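Side-chain contacts in metal-dependent hydrolase (Lactobacillus plantarum, PDB 2F6K), which probably acts as a metal-dependent decarboxylase of the amidohydrolase superfamily, here with manganese bound, related to the aminocarboxymuconate-semialdehyde decarboxylase of tryptophan breakdown: residues A[111-116]-A[147-152]; A[247-252]-A[286-291]; A[216-221]-A[228-233]; A[41-44]-A[48-51]. All coordinates share one frame; numbering follows the deposited sequence.

Contact 1 (A[111-116]-A[147-152])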
loop_
_atom_site.group_PDB
_atom_site.type_symbol
_atom_site.label_atom_id
_atom_site.label_comp_id
_atom_site.label_asym_id
_atom_site.label_seq_id
_atom_site.Cartn_x
_atom_site.Cartn_y
_atom_site.Cartn_z
ATOM N N GLN A 111 -16.564 -19.957 25.045
ATOM C CA GLN A 111 -17.021 -21.279 24.667
ATOM C C GLN A 111 -15.879 -22.284 24.489
ATOM O O GLN A 111 -15.911 -23.377 25.049
ATOM C CB GLN A 111 -17.823 -21.164 23.379
ATOM C CG GLN A 111 -18.472 -22.438 22.927
ATOM C CD GLN A 111 -18.976 -22.328 21.505
ATOM O OE1 GLN A 111 -19.550 -21.302 21.112
ATOM N NE2 GLN A 111 -18.775 -23.386 20.724
ATOM N N ALA A 112 -14.870 -21.899 23.712
ATOM C CA ALA A 112 -13.719 -22.759 23.425
ATOM C C ALA A 112 -12.993 -23.222 24.681
ATOM O O ALA A 112 -12.705 -24.413 24.846
ATOM C CB ALA A 112 -12.734 -22.021 22.510
ATOM N N LEU A 113 -12.694 -22.272 25.561
ATOM C CA LEU A 113 -11.982 -22.569 26.794
ATOM C C LEU A 113 -12.844 -23.144 27.915
ATOM O O LEU A 113 -12.427 -24.082 28.590
ATOM C CB LEU A 113 -11.250 -21.316 27.287
ATOM C CG LEU A 113 -10.237 -20.746 26.284
ATOM C CD1 LEU A 113 -9.478 -19.584 26.905
ATOM C CD2 LEU A 113 -9.258 -21.836 25.863
ATOM N N ASP A 114 -14.049 -22.614 28.105
ATOM C CA ASP A 114 -14.906 -23.091 29.184
ATOM C C ASP A 114 -15.639 -24.411 28.962
ATOM O O ASP A 114 -16.067 -25.041 29.931
ATOM C CB ASP A 114 -15.943 -22.031 29.556
ATOM C CG ASP A 114 -15.321 -20.738 30.033
ATOM O OD1 ASP A 114 -14.132 -20.750 30.424
ATOM O OD2 ASP A 114 -16.042 -19.710 30.031
ATOM N N GLN A 115 -15.805 -24.840 27.715
ATOM C CA GLN A 115 -16.530 -26.089 27.496
ATOM C C GLN A 115 -16.123 -26.976 26.321
ATOM O O GLN A 115 -16.471 -28.155 26.293
ATOM C CB GLN A 115 -18.038 -25.795 27.430
ATOM C CG GLN A 115 -18.394 -24.527 26.684
ATOM C CD GLN A 115 -19.716 -23.928 27.148
ATOM O OE1 GLN A 115 -19.980 -23.836 28.348
ATOM N NE2 GLN A 115 -20.544 -23.502 26.198
ATOM N N ASP A 116 -15.377 -26.440 25.363
ATOM C CA ASP A 116 -14.991 -27.257 24.223
ATOM C C ASP A 116 -13.623 -27.921 24.326
ATOM O O ASP A 116 -13.155 -28.550 23.381
ATOM C CB ASP A 116 -15.110 -26.435 22.944
ATOM C CG ASP A 116 -16.546 -26.040 22.659
ATOM O OD1 ASP A 116 -17.434 -26.894 22.881
ATOM O OD2 ASP A 116 -16.791 -24.892 22.215
ATOM N N ARG A 147 -8.742 -15.976 32.054
ATOM C CA ARG A 147 -8.558 -17.422 32.077
ATOM C C ARG A 147 -7.090 -17.818 32.026
ATOM O O ARG A 147 -6.771 -19.001 31.920
ATOM C CB ARG A 147 -9.315 -18.067 30.911
ATOM C CG ARG A 147 -10.809 -17.792 30.945
ATOM C CD ARG A 147 -11.534 -18.245 29.682
ATOM N NE ARG A 147 -12.987 -18.178 29.863
ATOM C CZ ARG A 147 -13.684 -17.049 29.953
ATOM N NH1 ARG A 147 -13.066 -15.877 29.866
ATOM N NH2 ARG A 147 -14.994 -17.093 30.161
ATOM N N GLN A 148 -6.195 -16.836 32.114
ATOM C CA GLN A 148 -4.756 -17.122 32.073
ATOM C C GLN A 148 -4.491 -18.021 30.878
ATOM O O GLN A 148 -3.725 -18.974 30.959
ATOM C CB GLN A 148 -4.327 -17.842 33.350
ATOM C CG GLN A 148 -4.417 -16.992 34.599
ATOM C CD GLN A 148 -4.693 -17.816 35.834
ATOM O OE1 GLN A 148 -5.779 -18.382 35.978
ATOM N NE2 GLN A 148 -3.715 -17.894 36.737
ATOM N N ALA A 149 -5.143 -17.700 29.769
ATOM C CA ALA A 149 -5.041 -18.473 28.547
ATOM C C ALA A 149 -3.708 -18.403 27.791
ATOM O O ALA A 149 -2.960 -17.411 27.851
ATOM C CB ALA A 149 -6.181 -18.067 27.614
ATOM N N ILE A 150 -3.422 -19.490 27.084
ATOM C CA ILE A 150 -2.243 -19.571 26.246
ATOM C C ILE A 150 -2.696 -18.949 24.915
ATOM O O ILE A 150 -3.731 -19.333 24.362
ATOM C CB ILE A 150 -1.844 -21.041 25.989
ATOM C CG1 ILE A 150 -1.317 -21.678 27.281
ATOM C CG2 ILE A 150 -0.805 -21.113 24.869
ATOM C CD1 ILE A 150 -1.244 -23.179 27.230
ATOM N N VAL A 151 -1.942 -17.978 24.415
ATOM C CA VAL A 151 -2.265 -17.340 23.150
ATOM C C VAL A 151 -1.065 -17.493 22.223
ATOM O O VAL A 151 -0.000 -16.914 22.461
ATOM C CB VAL A 151 -2.578 -15.849 23.342
ATOM C CG1 VAL A 151 -2.693 -15.170 22.004
ATOM C CG2 VAL A 151 -3.877 -15.686 24.117
ATOM N N ALA A 152 -1.228 -18.293 21.175
ATOM C CA ALA A 152 -0.140 -18.515 20.229
ATOM C C ALA A 152 -0.322 -17.690 18.967
ATOM O O ALA A 152 -1.304 -17.866 18.237
ATOM C CB ALA A 152 -0.048 -19.996 19.866
#
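Arg147 opens the second segment by gripping Asp114, the last residue of helix 102-114, side-on with two nitrogens. NE donates to OD1 of Asp114 at 2.9 Å and NH2 to OD2 of Asp114 at 2.8 Å, both nearly straight at 165°. Each carboxylate oxygen is met on its syn side, NE standing some 30° out of the carboxylate plane, while the acceptors lie close to the guanidinium plane; the two groups are twisted 29° apart. The chain of Arg147 runs extended from CG to NE and so carries the guanidinium to the end of helix 102-114. On the way its CD, the carbon that precedes the guanidinium, rests 3.7 Å from CD1 of Leu113. NH1 forms a second salt bridge with Glu143 on helix 138-145, so the guanidinium is held from two helices. Shortening Arg147 to an alanine removes both donors and would probably leave the Asp114 carboxylate without its charged mate and cost Glu143 this salt bridge. Helices 102-114 and 138-145 belong to the outer layer of a TIM-type barrel, and Gln148, with positive phi, is the C-prime residue of the Schellman motif that ends the second. Just beyond that turn, before strand 150-154, Ala149 directs CB toward Leu113, whose CD1 lies 3.7 Å from it.

Contact 2 (A[247-252]-A[286-291])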
loop_
_atom_site.group_PDB
_atom_site.type_symbol
_atom_site.label_atom_id
_atom_site.label_comp_id
_atom_site.label_asym_id
_atom_site.label_seq_id
_atom_site.Cartn_x
_atom_site.Cartn_y
_atom_site.Cartn_z
ATOM N N ARG A 247 22.277 -19.984 14.333
ATOM C CA ARG A 247 22.299 -18.611 14.812
ATOM C C ARG A 247 21.103 -18.089 15.605
ATOM O O ARG A 247 21.272 -17.579 16.711
ATOM C CB ARG A 247 22.578 -17.675 13.634
ATOM C CG ARG A 247 24.046 -17.649 13.192
ATOM C CD ARG A 247 24.181 -17.071 11.786
ATOM N NE ARG A 247 23.970 -18.100 10.770
ATOM C CZ ARG A 247 24.904 -18.971 10.401
ATOM N NH1 ARG A 247 26.102 -18.919 10.963
ATOM N NH2 ARG A 247 24.643 -19.905 9.495
ATOM N N GLN A 248 19.905 -18.217 15.044
ATOM C CA GLN A 248 18.696 -17.706 15.684
ATOM C C GLN A 248 18.445 -18.136 17.128
ATOM O O GLN A 248 18.430 -17.299 18.026
ATOM C CB GLN A 248 17.468 -18.051 14.845
ATOM C CG GLN A 248 16.260 -17.190 15.184
ATOM C CD GLN A 248 15.004 -17.644 14.477
ATOM O OE1 GLN A 248 14.053 -16.879 14.331
ATOM N NE2 GLN A 248 14.992 -18.897 14.037
ATOM N N LEU A 249 18.235 -19.429 17.354
ATOM C CA LEU A 249 17.974 -19.913 18.706
ATOM C C LEU A 249 19.024 -19.468 19.723
ATOM O O LEU A 249 18.672 -18.988 20.800
ATOM C CB LEU A 249 17.840 -21.435 18.721
ATOM C CG LEU A 249 17.577 -22.040 20.104
ATOM C CD1 LEU A 249 16.535 -21.222 20.855
ATOM C CD2 LEU A 249 17.138 -23.481 19.940
ATOM N N PRO A 250 20.323 -19.626 19.404
ATOM C CA PRO A 250 21.374 -19.206 20.344
ATOM C C PRO A 250 21.247 -17.728 20.754
ATOM O O PRO A 250 21.470 -17.379 21.917
ATOM C CB PRO A 250 22.658 -19.485 19.568
ATOM C CG PRO A 250 22.293 -20.731 18.803
ATOM C CD PRO A 250 20.907 -20.374 18.274
ATOM N N THR A 251 20.891 -16.862 19.805
ATOM C CA THR A 251 20.742 -15.450 20.125
ATOM C C THR A 251 19.559 -15.268 21.083
ATOM O O THR A 251 19.669 -14.580 22.104
ATOM C CB THR A 251 20.511 -14.599 18.852
ATOM O OG1 THR A 251 21.673 -14.655 18.014
ATOM C CG2 THR A 251 20.249 -13.146 19.223
ATOM N N LEU A 252 18.444 -15.914 20.756
ATOM C CA LEU A 252 17.227 -15.842 21.554
ATOM C C LEU A 252 17.416 -16.285 23.005
ATOM O O LEU A 252 16.747 -15.778 23.908
ATOM C CB LEU A 252 16.135 -16.702 20.911
ATOM C CG LEU A 252 14.849 -16.864 21.733
ATOM C CD1 LEU A 252 14.091 -15.547 21.766
ATOM C CD2 LEU A 252 13.984 -17.960 21.131
ATOM N N ASP A 286 25.597 -29.132 19.053
ATOM C CA ASP A 286 26.561 -28.877 20.124
ATOM C C ASP A 286 26.252 -27.530 20.754
ATOM O O ASP A 286 26.962 -27.085 21.659
ATOM C CB ASP A 286 27.988 -28.782 19.566
ATOM C CG ASP A 286 28.558 -30.114 19.169
ATOM O OD1 ASP A 286 29.632 -30.117 18.528
ATOM O OD2 ASP A 286 27.947 -31.154 19.504
ATOM N N LEU A 287 25.221 -26.864 20.251
ATOM C CA LEU A 287 24.859 -25.545 20.758
ATOM C C LEU A 287 23.900 -25.596 21.936
ATOM O O LEU A 287 23.577 -24.571 22.519
ATOM C CB LEU A 287 24.258 -24.712 19.629
ATOM C CG LEU A 287 25.237 -24.505 18.475
ATOM C CD1 LEU A 287 24.558 -23.780 17.326
ATOM C CD2 LEU A 287 26.437 -23.725 18.984
ATOM N N LEU A 288 23.452 -26.794 22.283
ATOM C CA LEU A 288 22.533 -26.968 23.395
ATOM C C LEU A 288 22.987 -28.104 24.304
ATOM O O LEU A 288 23.437 -29.145 23.824
ATOM C CB LEU A 288 21.135 -27.292 22.874
ATOM C CG LEU A 288 20.466 -26.312 21.915
ATOM C CD1 LEU A 288 19.067 -26.808 21.612
ATOM C CD2 LEU A 288 20.410 -24.936 22.524
ATOM N N THR A 289 22.864 -27.902 25.615
ATOM C CA THR A 289 23.228 -28.928 26.595
ATOM C C THR A 289 22.065 -29.916 26.614
ATOM O O THR A 289 20.969 -29.586 26.157
ATOM C CB THR A 289 23.365 -28.335 28.014
ATOM O OG1 THR A 289 22.058 -28.037 28.534
ATOM C CG2 THR A 289 24.186 -27.050 27.980
ATOM N N ASN A 290 22.294 -31.115 27.140
ATOM C CA ASN A 290 21.238 -32.123 27.207
ATOM C C ASN A 290 20.043 -31.630 28.012
ATOM O O ASN A 290 18.903 -31.995 27.727
ATOM C CB ASN A 290 21.758 -33.421 27.828
ATOM C CG ASN A 290 22.836 -34.072 26.992
ATOM O OD1 ASN A 290 22.719 -34.158 25.767
ATOM N ND2 ASN A 290 23.888 -34.548 27.645
ATOM N N GLU A 291 20.305 -30.803 29.020
ATOM C CA GLU A 291 19.229 -30.271 29.847
ATOM C C GLU A 291 18.321 -29.351 29.015
ATOM O O GLU A 291 17.090 -29.414 29.111
ATOM C CB GLU A 291 19.809 -29.509 31.045
ATOM C CG GLU A 291 18.756 -29.012 32.025
ATOM C CD GLU A 291 19.355 -28.384 33.285
ATOM O OE1 GLU A 291 20.602 -28.267 33.381
ATOM O OE2 GLU A 291 18.569 -28.005 34.186
#
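Leu249 and Leu288 meet at about a right angle, methyl to methyl, with CD2 of Leu249 at 4.2 Å from CD1 of Leu288. Leu249 sends its side chain from the short helix 248-252 toward the other segment, CG lying anti to the backbone N (chi1 179°). Leu288 starts out across the line of approach rather than along it; with CG beside its own backbone N (chi1 -57°), the branch swings back and brings CD1 to the leucine opposite. Both residues are buried, and both also touch Leu282 of helix 272-284, which makes a third apolar partner for the pair.

The segments belong to the last part of a TIM-type barrel: helix 248-252 follows strand 237-239, whereas residues 286-289 connect helix 272-284 to the closing helix 290-306. Thr289 is the N-cap of that final helix, and Leu288 reaches onward to Ile296 within it.

Nearer the surface, Pro250 and Leu287 form a second apolar pair. Here the side chains meet at a slant, the CG corner of the pyrrolidine ring standing 4.1 Å from CD1 of Leu287. Leu287 points toward the helix and also touches Pro246 just before it. No hydrogen bond joins the segments; the contact is wholly apolar. Arg247, next to the short helix in sequence, turns away from this packing and forms a salt bridge with Asp215 of the second subunit, while Thr251 packs on Thr251 of that subunit.

Contact 3 (A[216-221]-A[228-233]); sequences RIAQYA and DVYDVM
A small apolar contact, supplemented by one water, joins helix 210-225 to the short helix 229-235 that follows it after a tight turn. Ala218 presents CB to two side chains. CG1 of Val229 approaches it at 3.9 Å, and the OH of Tyr230 comes to 3.5 Å from the same methyl, with CE2 of Tyr230 at 3.8 Å. Val229 holds CG1 between its backbone N and carbonyl carbon (chi1 67°), which places this methyl against Ala218 and also over the centre of one face of the Tyr230 ring. The phenol is fixed at its far end, since OH hydrogen-bonds to Asp215 one turn earlier on the first helix. Beside the methyls, a water donates to O of Ala218 at 2.7 Å and accepts from N of Val229 at 2.9 Å, linking a carbonyl of one helix to the first turn of the other. That turn is capped by Asp228, whose OD1 accepts from N of Asp231 at 3.2 Å. Tyr230 also packs on Arg247 of the second subunit, and Arg216 bonds to the carbonyl of Pro172 there. Two consecutive helices thus pack across a short connection, the second with an aspartate N-cap, on the outside of a TIM-type barrel at a subunit interface.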
loop_
_atom_site.group_PDB
_atom_site.type_symbol
_atom_site.label_atom_id
_atom_site.label_comp_id
_atom_site.label_asym_id
_atom_site.label_seq_id
_atom_site.Cartn_x
_atom_site.Cartn_y
_atom_site.Cartn_z
ATOM N N ARG A 216 17.858 -2.560 19.571
ATOM C CA ARG A 216 17.735 -1.324 18.819
ATOM C C ARG A 216 16.580 -0.460 19.312
ATOM O O ARG A 216 16.675 0.767 19.330
ATOM C CB ARG A 216 17.541 -1.655 17.336
ATOM C CG ARG A 216 17.737 -0.491 16.380
ATOM C CD ARG A 216 17.446 -0.951 14.950
ATOM N NE ARG A 216 17.573 0.124 13.972
ATOM C CZ ARG A 216 18.725 0.688 13.629
ATOM N NH1 ARG A 216 19.856 0.275 14.183
ATOM N NH2 ARG A 216 18.745 1.670 12.739
ATOM N N ILE A 217 15.490 -1.101 19.716
ATOM C CA ILE A 217 14.315 -0.374 20.181
ATOM C C ILE A 217 14.236 -0.246 21.700
ATOM O O ILE A 217 13.408 0.505 22.225
ATOM C CB ILE A 217 13.032 -1.060 19.693
ATOM C CG1 ILE A 217 12.867 -2.414 20.393
ATOM C CG2 ILE A 217 13.101 -1.250 18.187
ATOM C CD1 ILE A 217 11.596 -3.148 20.027
ATOM N N ALA A 218 15.094 -0.981 22.398
ATOM C CA ALA A 218 15.098 -0.963 23.856
ATOM C C ALA A 218 14.904 0.439 24.441
ATOM O O ALA A 218 14.032 0.653 25.284
ATOM C CB ALA A 218 16.393 -1.587 24.383
ATOM N N GLN A 219 15.704 1.390 23.979
ATOM C CA GLN A 219 15.632 2.759 24.467
ATOM C C GLN A 219 14.282 3.420 24.229
ATOM O O GLN A 219 13.670 3.948 25.156
ATOM C CB GLN A 219 16.722 3.590 23.807
ATOM C CG GLN A 219 17.697 4.221 24.775
ATOM C CD GLN A 219 18.869 4.870 24.057
ATOM O OE1 GLN A 219 18.680 5.718 23.176
ATOM N NE2 GLN A 219 20.088 4.474 24.428
ATOM N N TYR A 220 13.826 3.395 22.980
ATOM C CA TYR A 220 12.552 3.999 22.611
ATOM C C TYR A 220 11.412 3.365 23.399
ATOM O O TYR A 220 10.563 4.064 23.942
ATOM C CB TYR A 220 12.303 3.821 21.110
ATOM C CG TYR A 220 11.044 4.487 20.593
ATOM C CD1 TYR A 220 11.022 5.851 20.285
ATOM C CD2 TYR A 220 9.878 3.749 20.391
ATOM C CE1 TYR A 220 9.867 6.458 19.785
ATOM C CE2 TYR A 220 8.716 4.344 19.894
ATOM C CZ TYR A 220 8.716 5.694 19.591
ATOM O OH TYR A 220 7.568 6.266 19.082
ATOM N N ALA A 221 11.402 2.039 23.469
ATOM C CA ALA A 221 10.352 1.325 24.186
ATOM C C ALA A 221 10.321 1.706 25.662
ATOM O O ALA A 221 9.249 1.775 26.272
ATOM C CB ALA A 221 10.544 -0.177 24.038
ATOM N N ASP A 228 10.040 -2.317 29.461
ATOM C CA ASP A 228 11.401 -2.843 29.416
ATOM C C ASP A 228 11.319 -4.086 28.532
ATOM O O ASP A 228 10.857 -5.137 28.970
ATOM C CB ASP A 228 11.876 -3.217 30.823
ATOM C CG ASP A 228 13.334 -3.640 30.855
ATOM O OD1 ASP A 228 13.741 -4.460 29.997
ATOM O OD2 ASP A 228 14.071 -3.156 31.745
ATOM N N VAL A 229 11.755 -3.962 27.285
ATOM C CA VAL A 229 11.673 -5.069 26.343
ATOM C C VAL A 229 12.330 -6.350 26.859
ATOM O O VAL A 229 11.842 -7.458 26.604
ATOM C CB VAL A 229 12.259 -4.645 24.953
ATOM C CG1 VAL A 229 13.763 -4.409 25.045
ATOM C CG2 VAL A 229 11.915 -5.688 23.903
ATOM N N TYR A 230 13.421 -6.200 27.604
ATOM C CA TYR A 230 14.130 -7.351 28.157
ATOM C C TYR A 230 13.305 -8.097 29.195
ATOM O O TYR A 230 13.432 -9.315 29.313
ATOM C CB TYR A 230 15.459 -6.911 28.759
ATOM C CG TYR A 230 16.314 -6.206 27.745
ATOM C CD1 TYR A 230 16.800 -6.883 26.619
ATOM C CD2 TYR A 230 16.622 -4.850 27.888
ATOM C CE1 TYR A 230 17.575 -6.225 25.662
ATOM C CE2 TYR A 230 17.392 -4.186 26.943
ATOM C CZ TYR A 230 17.868 -4.876 25.831
ATOM O OH TYR A 230 18.642 -4.211 24.898
ATOM N N ASP A 231 12.473 -7.388 29.957
ATOM C CA ASP A 231 11.623 -8.066 30.936
ATOM C C ASP A 231 10.541 -8.830 30.181
ATOM O O ASP A 231 10.191 -9.956 30.543
ATOM C CB ASP A 231 10.961 -7.078 31.899
ATOM C CG ASP A 231 11.936 -6.489 32.889
ATOM O OD1 ASP A 231 12.844 -7.230 33.341
ATOM O OD2 ASP A 231 11.785 -5.291 33.224
ATOM N N VAL A 232 10.017 -8.214 29.125
ATOM C CA VAL A 232 8.978 -8.847 28.323
ATOM C C VAL A 232 9.499 -10.134 27.667
ATOM O O VAL A 232 8.783 -11.137 27.581
ATOM C CB VAL A 232 8.451 -7.883 27.235
ATOM C CG1 VAL A 232 7.338 -8.548 26.446
ATOM C CG2 VAL A 232 7.941 -6.603 27.880
HETATM N N MSE A 233 10.749 -10.105 27.212
HETATM C CA MSE A 233 11.337 -11.280 26.582
HETATM C C MSE A 233 11.443 -12.438 27.572
HETATM O O MSE A 233 11.497 -13.601 27.179
HETATM C CB MSE A 233 12.713 -10.938 26.000
HETATM C CG MSE A 233 12.654 -10.008 24.767
HETATM SE SE MSE A 233 11.695 -10.783 23.238
HETATM C CE MSE A 233 13.073 -12.005 22.652
HETATM O O HOH W 1 12.798 -1.360 26.527
#

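Contact 4 (A[41-44]-A[48-51]); sequences LNFM and DISY
The backbone N of Ile49 donates to O of Met44 at 2.9 Å, an almost straight bond at 172° that ties the last turn of helix 37-46 to the start of strand 49-55. Close to this bond the chain reverses through Asp48, which has positive phi and whose carboxylate is held by Ser2. The side chains then fold together. Met44, a selenomethionine, crosses Ile49 at about a right angle, with CG at 3.8 Å from CG2 of Ile49. A bend at its third torsion (chi3 71°) turns CE onto the strand backbone, 3.5 Å from N of Tyr51. Ile49 points toward the helix, and its other branch reaches Phe43 at a slant, CD1 of Ile49 lying 3.7 Å from CE2 of Phe43. Cutting Ile49 back to an alanine takes away both branches, and a gap would probably open beside CE2 and CD2 of Phe43, with only CB left against CG of Met44. Phe43 continues on to Leu272 and Ser275 of helix 272-284, while Met44 touches Leu91 of strand 91-95. The result is a tight alpha-to-beta turn leading into the second strand of the parallel barrel, the fold shared by the amidohydrolase superfamily.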
loop_
_atom_site.group_PDB
_atom_site.type_symbol
_atom_site.label_atom_id
_atom_site.label_comp_id
_atom_site.label_asym_id
_atom_site.label_seq_id
_atom_site.Cartn_x
_atom_site.Cartn_y
_atom_site.Cartn_z
ATOM N N LEU A 41 -0.349 -38.057 13.012
ATOM C CA LEU A 41 -0.133 -39.167 13.922
ATOM C C LEU A 41 1.044 -40.067 13.515
ATOM O O LEU A 41 1.852 -40.464 14.359
ATOM C CB LEU A 41 -1.422 -39.989 14.044
ATOM C CG LEU A 41 -2.566 -39.306 14.804
ATOM C CD1 LEU A 41 -3.879 -40.060 14.568
ATOM C CD2 LEU A 41 -2.220 -39.242 16.295
ATOM N N ASN A 42 1.144 -40.398 12.232
ATOM C CA ASN A 42 2.246 -41.233 11.765
ATOM C C ASN A 42 3.567 -40.449 11.894
ATOM O O ASN A 42 4.622 -41.027 12.190
ATOM C CB ASN A 42 2.010 -41.653 10.315
ATOM C CG ASN A 42 2.965 -42.730 9.860
ATOM O OD1 ASN A 42 2.863 -43.867 10.298
ATOM N ND2 ASN A 42 3.906 -42.377 8.984
ATOM N N PHE A 43 3.518 -39.135 11.672
ATOM C CA PHE A 43 4.726 -38.323 11.815
ATOM C C PHE A 43 5.175 -38.362 13.277
ATOM O O PHE A 43 6.375 -38.397 13.578
ATOM C CB PHE A 43 4.472 -36.868 11.424
ATOM C CG PHE A 43 5.671 -35.971 11.614
ATOM C CD1 PHE A 43 6.714 -35.968 10.686
ATOM C CD2 PHE A 43 5.753 -35.114 12.713
ATOM C CE1 PHE A 43 7.823 -35.119 10.847
ATOM C CE2 PHE A 43 6.855 -34.261 12.886
ATOM C CZ PHE A 43 7.889 -34.264 11.949
HETATM N N MSE A 44 4.203 -38.344 14.184
HETATM C CA MSE A 44 4.485 -38.373 15.615
HETATM C C MSE A 44 5.161 -39.674 16.034
HETATM O O MSE A 44 6.116 -39.651 16.809
HETATM C CB MSE A 44 3.193 -38.163 16.404
HETATM C CG MSE A 44 2.687 -36.731 16.357
HETATM SE SE MSE A 44 0.917 -36.538 17.119
HETATM C CE MSE A 44 1.373 -36.821 18.985
ATOM N N ASP A 48 9.238 -39.652 17.570
ATOM C CA ASP A 48 9.180 -39.662 19.025
ATOM C C ASP A 48 8.429 -38.463 19.624
ATOM O O ASP A 48 8.897 -37.805 20.563
ATOM C CB ASP A 48 10.602 -39.751 19.593
ATOM C CG ASP A 48 10.625 -40.157 21.063
ATOM O OD1 ASP A 48 9.794 -41.006 21.460
ATOM O OD2 ASP A 48 11.480 -39.637 21.820
ATOM N N ILE A 49 7.257 -38.188 19.068
ATOM C CA ILE A 49 6.415 -37.110 19.554
ATOM C C ILE A 49 5.222 -37.779 20.215
ATOM O O ILE A 49 4.485 -38.522 19.568
ATOM C CB ILE A 49 5.935 -36.216 18.407
ATOM C CG1 ILE A 49 7.144 -35.554 17.743
ATOM C CG2 ILE A 49 4.973 -35.158 18.940
ATOM C CD1 ILE A 49 6.792 -34.683 16.553
ATOM N N SER A 50 5.035 -37.529 21.506
ATOM C CA SER A 50 3.930 -38.153 22.221
ATOM C C SER A 50 2.695 -37.279 22.256
ATOM O O SER A 50 1.599 -37.768 22.500
ATOM C CB SER A 50 4.335 -38.492 23.660
ATOM O OG SER A 50 4.628 -37.313 24.397
ATOM N N TYR A 51 2.860 -35.986 22.006
ATOM C CA TYR A 51 1.708 -35.096 22.058
ATOM C C TYR A 51 1.875 -33.872 21.167
ATOM O O TYR A 51 2.929 -33.223 21.177
ATOM C CB TYR A 51 1.484 -34.654 23.509
ATOM C CG TYR A 51 0.128 -34.044 23.776
ATOM C CD1 TYR A 51 -1.018 -34.837 23.785
ATOM C CD2 TYR A 51 -0.007 -32.680 24.048
ATOM C CE1 TYR A 51 -2.265 -34.297 24.064
ATOM C CE2 TYR A 51 -1.255 -32.123 24.330
ATOM C CZ TYR A 51 -2.378 -32.940 24.337
ATOM O OH TYR A 51 -3.618 -32.412 24.622
#

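In the fold
From the N terminus, contact 4 comes first, closing the two-residue connection between helix 37-46 and strand 49-55. Contact 1 follows, spanning 30 residues from the end of helix 102-114 to the approach to strand 150-154; these two contacts reach the same parallel sheet, their centres about 24 Å apart. Contact 3 then closes the short turn between helices 210-225 and 229-235, and contact 2 bridges 33 residues to bring helix 248-252 beside the loop that leads into helix 290-306. All four lie in series, none nested or crossed. Contacts 2 and 3 alone touch, CD1 of Leu252 packing 3.8 Å from CE of Met233, and both reach the second subunit, whereas contacts 3 and 4 lie on opposite sides of the chain's centre.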